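Local coordinates for probable transcriptional repressor protein (Mycobacterium tuberculosis, PDB 4FX0) that probably represses transcription by binding DNA as a MarR-family regulator whose activity depends on redox state, at residues 32-37 / 70-75; 37-42 / 80-85. All coordinates share one frame; numbering follows the deposited sequence.

Interaction 1 of 2, residues 32-37 / 70-75; sequences TNTQFS and TRNLEV
N72 on helix 66-78 faces T34 and Q35 in the first turn of helix 33-45. The local axes pass 10.3 Å apart and run at 78° to each other, and no hydrogen bond spans the gap. N72 ND2 lies 3.4 Å from T34 OG1, but the angle is too poor for a bond. On the other branch, N72 OD1 is 3.7 Å from Q35 NE2. The two amide planes stand 83° apart, so the groups meet crosswise and do not stack. The more buried part of the contact is around Q35. Its chain is extended beyond CG, which carries NE2 out to the flank of helix 66-78, near N72 OD1. Its other amide atom turns back to the N-cap residue of its own helix: T32 N donates to Q35 OE1 at 3.1 Å, from above the carbonyl plane. This bond holds the amide in place. T34 OG1 is tied to T32 OG1 at 3.2 Å. V75 forms the loose, exposed edge; it borders Q35, but its exact placement is doubtful. Helices 55-62 and 66-78 form the helix-turn-helix of the MarR fold. The contact sets the second of these, probably the recognition helix, across the start of helix 33-45.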
ATOM      1  N   THR B  32       6.367  -0.327 -13.622  1.00 52.49           N
ATOM      2  CA  THR B  32       6.207  -0.569 -12.195  1.00 56.29           C
ATOM      3  C   THR B  32       4.744  -0.905 -11.937  1.00 52.82           C
ATOM      4  O   THR B  32       3.877  -0.578 -12.750  1.00 56.85           O
ATOM      5  CB  THR B  32       6.622   0.652 -11.354  1.00 60.27           C
ATOM      6  OG1 THR B  32       5.705   1.729 -11.578  1.00 66.20           O
ATOM      7  CG2 THR B  32       8.026   1.100 -11.728  1.00 44.40           C
ATOM      8  N   ASN B  33       4.466  -1.566 -10.817  1.00 47.83           N
ATOM      9  CA  ASN B  33       3.100  -1.978 -10.510  1.00 53.07           C
ATOM     10  C   ASN B  33       2.126  -0.802 -10.535  1.00 51.81           C
ATOM     11  O   ASN B  33       1.016  -0.917 -11.056  1.00 47.53           O
ATOM     12  CB  ASN B  33       3.029  -2.723  -9.172  1.00 62.99           C
ATOM     13  CG  ASN B  33       3.309  -1.825  -7.981  1.00 65.64           C
ATOM     14  OD1 ASN B  33       2.394  -1.241  -7.401  1.00 66.21           O
ATOM     15  ND2 ASN B  33       4.578  -1.720  -7.604  1.00 67.09           N
ATOM     16  N   THR B  34       2.551   0.332  -9.986  1.00 53.03           N
ATOM     17  CA  THR B  34       1.723   1.532  -9.992  1.00 55.88           C
ATOM     18  C   THR B  34       1.537   2.054 -11.414  1.00 44.16           C
ATOM     19  O   THR B  34       0.430   2.422 -11.806  1.00 47.66           O
ATOM     20  CB  THR B  34       2.323   2.644  -9.114  1.00 62.11           C
ATOM     21  OG1 THR B  34       3.576   3.068  -9.663  1.00 72.34           O
ATOM     22  CG2 THR B  34       2.538   2.142  -7.693  1.00 38.58           C
ATOM     23  N   GLN B  35       2.621   2.086 -12.182  1.00 42.96           N
ATOM     24  CA  GLN B  35       2.555   2.516 -13.578  1.00 46.06           C
ATOM     25  C   GLN B  35       1.614   1.613 -14.367  1.00 55.45           C
ATOM     26  O   GLN B  35       0.664   2.084 -14.992  1.00 63.64           O
ATOM     27  CB  GLN B  35       3.946   2.512 -14.216  1.00 45.11           C
ATOM     28  CG  GLN B  35       4.861   3.625 -13.730  1.00 36.61           C
ATOM     29  CD  GLN B  35       6.300   3.425 -14.167  1.00 58.55           C
ATOM     30  OE1 GLN B  35       6.608   2.508 -14.928  1.00 68.48           O
ATOM     31  NE2 GLN B  35       7.191   4.281 -13.681  1.00 52.05           N
ATOM     32  N   PHE B  36       1.886   0.313 -14.332  1.00 54.98           N
ATOM     33  CA  PHE B  36       1.006  -0.671 -14.946  1.00 48.27           C
ATOM     34  C   PHE B  36      -0.441  -0.396 -14.553  1.00 55.02           C
ATOM     35  O   PHE B  36      -1.333  -0.374 -15.402  1.00 58.36           O
ATOM     36  CB  PHE B  36       1.406  -2.085 -14.520  1.00 47.26           C
ATOM     37  CG  PHE B  36       0.352  -3.122 -14.786  1.00 48.70           C
ATOM     38  CD1 PHE B  36       0.261  -3.740 -16.023  1.00 58.07           C
ATOM     39  CD2 PHE B  36      -0.549  -3.480 -13.797  1.00 50.09           C
ATOM     40  CE1 PHE B  36      -0.710  -4.696 -16.267  1.00 60.56           C
ATOM     41  CE2 PHE B  36      -1.522  -4.434 -14.036  1.00 52.65           C
ATOM     42  CZ  PHE B  36      -1.603  -5.043 -15.272  1.00 47.98           C
ATOM     43  N   SER B  37      -0.663  -0.179 -13.260  1.00 50.36           N
ATOM     44  CA  SER B  37      -2.000   0.089 -12.744  1.00 51.55           C
ATOM     45  C   SER B  37      -2.649   1.275 -13.449  1.00 47.07           C
ATOM     46  O   SER B  37      -3.740   1.154 -14.003  1.00 43.88           O
ATOM     47  CB  SER B  37      -1.956   0.340 -11.236  1.00 35.10           C
ATOM     48  OG  SER B  37      -1.436  -0.782 -10.545  1.00 59.66           O
ATOM     49  N   THR B  70       1.207  11.817  -9.757  1.00 63.70           N
ATOM     50  CA  THR B  70       1.690  12.855 -10.657  1.00 59.59           C
ATOM     51  C   THR B  70       3.140  12.620 -11.072  1.00 61.96           C
ATOM     52  O   THR B  70       3.465  12.673 -12.258  1.00 77.24           O
ATOM     53  CB  THR B  70       1.559  14.250 -10.022  1.00 73.12           C
ATOM     54  OG1 THR B  70       2.251  14.270  -8.767  1.00 77.89           O
ATOM     55  CG2 THR B  70       0.094  14.590  -9.794  1.00 70.36           C
ATOM     56  N   ARG B  71       4.007  12.363 -10.097  1.00 65.87           N
ATOM     57  CA  ARG B  71       5.413  12.106 -10.389  1.00 68.24           C
ATOM     58  C   ARG B  71       5.556  10.926 -11.344  1.00 62.30           C
ATOM     59  O   ARG B  71       6.341  10.970 -12.292  1.00 68.94           O
ATOM     60  CB  ARG B  71       6.203  11.850  -9.101  1.00 62.50           C
ATOM     61  CG  ARG B  71       6.883  10.487  -9.055  1.00 71.08           C
ATOM     62  CD  ARG B  71       7.911  10.400  -7.939  1.00 81.77           C
ATOM     63  NE  ARG B  71       7.482   9.528  -6.848  1.00 93.16           N
ATOM     64  CZ  ARG B  71       7.004   9.961  -5.686  1.00107.40           C
ATOM     65  NH1 ARG B  71       6.893  11.263  -5.456  1.00103.69           N
ATOM     66  NH2 ARG B  71       6.640   9.093  -4.752  1.00 69.11           N
ATOM     67  N   ASN B  72       4.787   9.872 -11.090  1.00 55.33           N
ATOM     68  CA  ASN B  72       4.798   8.697 -11.950  1.00 68.43           C
ATOM     69  C   ASN B  72       4.222   9.002 -13.322  1.00 57.95           C
ATOM     70  O   ASN B  72       4.772   8.599 -14.343  1.00 65.98           O
ATOM     71  CB  ASN B  72       4.035   7.542 -11.299  1.00 79.51           C
ATOM     72  CG  ASN B  72       4.920   6.691 -10.413  1.00 80.57           C
ATOM     73  OD1 ASN B  72       6.038   6.339 -10.789  1.00 82.40           O
ATOM     74  ND2 ASN B  72       4.426   6.359  -9.227  1.00 83.51           N
ATOM     75  N   LEU B  73       3.109   9.725 -13.342  1.00 52.25           N
ATOM     76  CA  LEU B  73       2.497  10.121 -14.599  1.00 61.14           C
ATOM     77  C   LEU B  73       3.498  10.907 -15.438  1.00 61.66           C
ATOM     78  O   LEU B  73       3.506  10.806 -16.665  1.00 70.01           O
ATOM     79  CB  LEU B  73       1.247  10.958 -14.345  1.00 70.42           C
ATOM     80  CG  LEU B  73       0.256  10.990 -15.508  1.00 61.91           C
ATOM     81  CD1 LEU B  73      -0.184   9.576 -15.856  1.00 56.60           C
ATOM     82  CD2 LEU B  73      -0.940  11.859 -15.164  1.00 49.03           C
ATOM     83  N   GLU B  74       4.343  11.686 -14.769  1.00 60.17           N
ATOM     84  CA  GLU B  74       5.367  12.466 -15.455  1.00 63.93           C
ATOM     85  C   GLU B  74       6.395  11.562 -16.125  1.00 64.57           C
ATOM     86  O   GLU B  74       6.642  11.678 -17.325  1.00 64.13           O
ATOM     87  CB  GLU B  74       6.067  13.425 -14.490  1.00 70.86           C
ATOM     88  CG  GLU B  74       5.858  14.898 -14.817  1.00 85.65           C
ATOM     89  CD  GLU B  74       6.147  15.227 -16.274  1.00 82.91           C
ATOM     90  OE1 GLU B  74       5.191  15.549 -17.011  1.00 65.87           O
ATOM     91  OE2 GLU B  74       7.327  15.171 -16.682  1.00 84.83           O
ATOM     92  N   VAL B  75       6.993  10.665 -15.348  1.00 65.15           N
ATOM     93  CA  VAL B  75       7.983   9.743 -15.893  1.00 74.69           C
ATOM     94  C   VAL B  75       7.365   8.905 -17.006  1.00 80.33           C
ATOM     95  O   VAL B  75       8.055   8.478 -17.932  1.00 90.25           O
ATOM     96  CB  VAL B  75       8.590   8.822 -14.806  1.00 71.18           C
ATOM     97  CG1 VAL B  75       7.505   8.028 -14.105  1.00 62.42           C
ATOM     98  CG2 VAL B  75       9.629   7.889 -15.414  1.00 72.62           C
TER

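Interaction 2 of 2, residues 37-42 / 80-85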
ATOM      1  N   SER B  37      -0.663  -0.179 -13.260  1.00 50.36           N
ATOM      2  CA  SER B  37      -2.000   0.089 -12.744  1.00 51.55           C
ATOM      3  C   SER B  37      -2.649   1.275 -13.449  1.00 47.07           C
ATOM      4  O   SER B  37      -3.740   1.154 -14.003  1.00 43.88           O
ATOM      5  CB  SER B  37      -1.956   0.340 -11.236  1.00 35.10           C
ATOM      6  OG  SER B  37      -1.436  -0.782 -10.545  1.00 59.66           O
ATOM      7  N   THR B  38      -1.973   2.421 -13.425  1.00 51.43           N
ATOM      8  CA  THR B  38      -2.519   3.632 -14.027  1.00 56.47           C
ATOM      9  C   THR B  38      -2.830   3.406 -15.503  1.00 55.26           C
ATOM     10  O   THR B  38      -3.883   3.818 -15.990  1.00 61.58           O
ATOM     11  CB  THR B  38      -1.569   4.838 -13.874  1.00 50.32           C
ATOM     12  OG1 THR B  38      -0.396   4.637 -14.671  1.00 69.07           O
ATOM     13  CG2 THR B  38      -1.167   5.024 -12.418  1.00 55.93           C
ATOM     14  N   LEU B  39      -1.916   2.749 -16.209  1.00 47.27           N
ATOM     15  CA  LEU B  39      -2.140   2.421 -17.612  1.00 49.05           C
ATOM     16  C   LEU B  39      -3.435   1.642 -17.763  1.00 46.58           C
ATOM     17  O   LEU B  39      -4.338   2.054 -18.491  1.00 57.49           O
ATOM     18  CB  LEU B  39      -0.982   1.594 -18.173  1.00 45.97           C
ATOM     19  CG  LEU B  39       0.331   2.328 -18.434  1.00 47.97           C
ATOM     20  CD1 LEU B  39       1.329   1.392 -19.093  1.00 51.24           C
ATOM     21  CD2 LEU B  39       0.089   3.550 -19.300  1.00 43.51           C
ATOM     22  N   ALA B  40      -3.513   0.512 -17.067  1.00 35.07           N
ATOM     23  CA  ALA B  40      -4.699  -0.331 -17.097  1.00 34.94           C
ATOM     24  C   ALA B  40      -5.954   0.504 -16.882  1.00 44.70           C
ATOM     25  O   ALA B  40      -6.925   0.382 -17.628  1.00 53.98           O
ATOM     26  CB  ALA B  40      -4.597  -1.419 -16.040  1.00 35.40           C
ATOM     27  N   VAL B  41      -5.922   1.357 -15.863  1.00 52.50           N
ATOM     28  CA  VAL B  41      -7.041   2.243 -15.561  1.00 55.15           C
ATOM     29  C   VAL B  41      -7.412   3.092 -16.769  1.00 52.66           C
ATOM     30  O   VAL B  41      -8.586   3.205 -17.125  1.00 46.37           O
ATOM     31  CB  VAL B  41      -6.713   3.185 -14.385  1.00 54.62           C
ATOM     32  CG1 VAL B  41      -7.752   4.290 -14.280  1.00 49.59           C
ATOM     33  CG2 VAL B  41      -6.615   2.402 -13.083  1.00 52.64           C
ATOM     34  N   ILE B  42      -6.402   3.689 -17.393  1.00 57.21           N
ATOM     35  CA  ILE B  42      -6.609   4.547 -18.554  1.00 50.78           C
ATOM     36  C   ILE B  42      -7.167   3.758 -19.735  1.00 42.61           C
ATOM     37  O   ILE B  42      -8.115   4.192 -20.389  1.00 42.33           O
ATOM     38  CB  ILE B  42      -5.305   5.251 -18.973  1.00 56.62           C
ATOM     39  CG1 ILE B  42      -4.817   6.169 -17.850  1.00 59.39           C
ATOM     40  CG2 ILE B  42      -5.515   6.042 -20.253  1.00 60.22           C
ATOM     41  CD1 ILE B  42      -3.492   6.837 -18.136  1.00 61.09           C
ATOM     42  N   GLY B  80       6.769   8.481 -23.171  1.00 51.85           N
ATOM     43  CA  GLY B  80       5.887   8.318 -24.312  1.00 54.19           C
ATOM     44  C   GLY B  80       4.895   7.180 -24.170  1.00 54.18           C
ATOM     45  O   GLY B  80       4.446   6.612 -25.166  1.00 61.58           O
ATOM     46  N   LEU B  81       4.557   6.839 -22.932  1.00 45.06           N
ATOM     47  CA  LEU B  81       3.549   5.819 -22.677  1.00 42.85           C
ATOM     48  C   LEU B  81       2.173   6.463 -22.642  1.00 57.65           C
ATOM     49  O   LEU B  81       1.182   5.875 -23.078  1.00 51.79           O
ATOM     50  CB  LEU B  81       3.824   5.117 -21.351  1.00 41.18           C
ATOM     51  CG  LEU B  81       5.210   4.497 -21.189  1.00 52.32           C
ATOM     52  CD1 LEU B  81       5.285   3.726 -19.881  1.00 55.93           C
ATOM     53  CD2 LEU B  81       5.536   3.594 -22.368  1.00 59.53           C
ATOM     54  N   VAL B  82       2.125   7.682 -22.118  1.00 62.57           N
ATOM     55  CA  VAL B  82       0.881   8.428 -22.016  1.00 53.36           C
ATOM     56  C   VAL B  82       1.057   9.837 -22.562  1.00 53.78           C
ATOM     57  O   VAL B  82       2.157  10.391 -22.538  1.00 57.14           O
ATOM     58  CB  VAL B  82       0.393   8.511 -20.557  1.00 45.53           C
ATOM     59  CG1 VAL B  82       0.079   7.122 -20.027  1.00 41.90           C
ATOM     60  CG2 VAL B  82       1.435   9.195 -19.687  1.00 46.38           C
ATOM     61  N   ARG B  83      -0.032  10.409 -23.061  1.00 64.38           N
ATOM     62  CA  ARG B  83      -0.013  11.767 -23.579  1.00 73.54           C
ATOM     63  C   ARG B  83      -0.953  12.617 -22.732  1.00 72.33           C
ATOM     64  O   ARG B  83      -2.158  12.368 -22.689  1.00 66.24           O
ATOM     65  CB  ARG B  83      -0.435  11.778 -25.050  1.00 87.44           C
ATOM     66  CG  ARG B  83      -0.103  13.058 -25.801  1.00101.28           C
ATOM     67  CD  ARG B  83      -0.327  12.896 -27.298  1.00112.20           C
ATOM     68  NE  ARG B  83      -1.649  12.353 -27.601  1.00124.46           N
ATOM     69  CZ  ARG B  83      -1.883  11.084 -27.922  1.00134.35           C
ATOM     70  NH1 ARG B  83      -0.882  10.218 -27.991  1.00136.61           N
ATOM     71  NH2 ARG B  83      -3.121  10.681 -28.179  1.00137.10           N
ATOM     72  N   VAL B  84      -0.395  13.609 -22.044  1.00 82.11           N
ATOM     73  CA  VAL B  84      -1.171  14.411 -21.105  1.00 83.67           C
ATOM     74  C   VAL B  84      -1.237  15.885 -21.486  1.00 90.13           C
ATOM     75  O   VAL B  84      -0.239  16.604 -21.423  1.00 97.03           O
ATOM     76  CB  VAL B  84      -0.621  14.291 -19.671  1.00 77.79           C
ATOM     77  CG1 VAL B  84      -1.394  15.203 -18.729  1.00 71.80           C
ATOM     78  CG2 VAL B  84      -0.688  12.847 -19.200  1.00 79.08           C
ATOM     79  N   MET B  85      -2.428  16.323 -21.875  1.00 96.41           N
ATOM     80  CA  MET B  85      -2.685  17.721 -22.176  1.00 96.71           C
ATOM     81  C   MET B  85      -3.729  18.240 -21.195  1.00 84.26           C
ATOM     82  O   MET B  85      -4.210  17.492 -20.347  1.00 81.96           O
ATOM     83  CB  MET B  85      -3.194  17.859 -23.608  1.00 95.55           C
ATOM     84  CG  MET B  85      -2.264  17.252 -24.641  1.00 95.30           C
ATOM     85  SD  MET B  85      -0.763  18.227 -24.823  1.00140.54           S
ATOM     86  CE  MET B  85      -1.474  19.795 -25.310  1.00122.14           C
TER
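The backbones of helix 37-42 and strand 82-85 come nearest at L39 and V82, whose CA atoms are 8.0 Å apart. This is part of the winged helix-turn-helix: strand 82-86 pairs with strand 93-97 to make the wing, and helix 33-45 packs against the start of strand 82-86. No hydrogen bond joins the two segments, and the contact is a buried apolar one. G80 ends helix 66-78 in a Schellman motif, with a positive phi of 70°, and the chain then turns into the strand. V82 directs its CB toward the helix. L39 reaches it with its far end. CD1 of L39 continues the extended chain (chi2 -175°), and the other branch, CD2, does the touching. I42, one turn further on, also has an extended chain and comes in at about a right angle to V82. L81 also points toward the helix but makes no close approach; it packs on L31. M76 of helix 66-78 packs on both L39 and V82, while L97 of strand 93-97 packs on L39 and I42. One methyl group of the strand serves both helix residues: V82 CG1 is 3.6 Å from L39 CD2 and 4.1 Å from I42 CD1.

Overall arrangement
After helix 7-26, helix 33-45 supplies one side of both contacts. Its start meets helix 66-78 in interaction 1, closing a loop that holds strand 51-53 and helix 55-62. Its middle meets strand 82-86 in interaction 2, after the chain has left helix 66-78. The segments alternate along the sequence, so the two loops cross. S37 is common to both first segments, and the centres of the contacts lie 8 Å apart. Their second segments also touch, where L73 packs on V82 and V84. Together they tie helix 33-45 to the second helix of the helix-turn-helix and to the wing. Both contacts lie near the second subunit; S37 OG is hydrogen-bonded to R12 of that subunit.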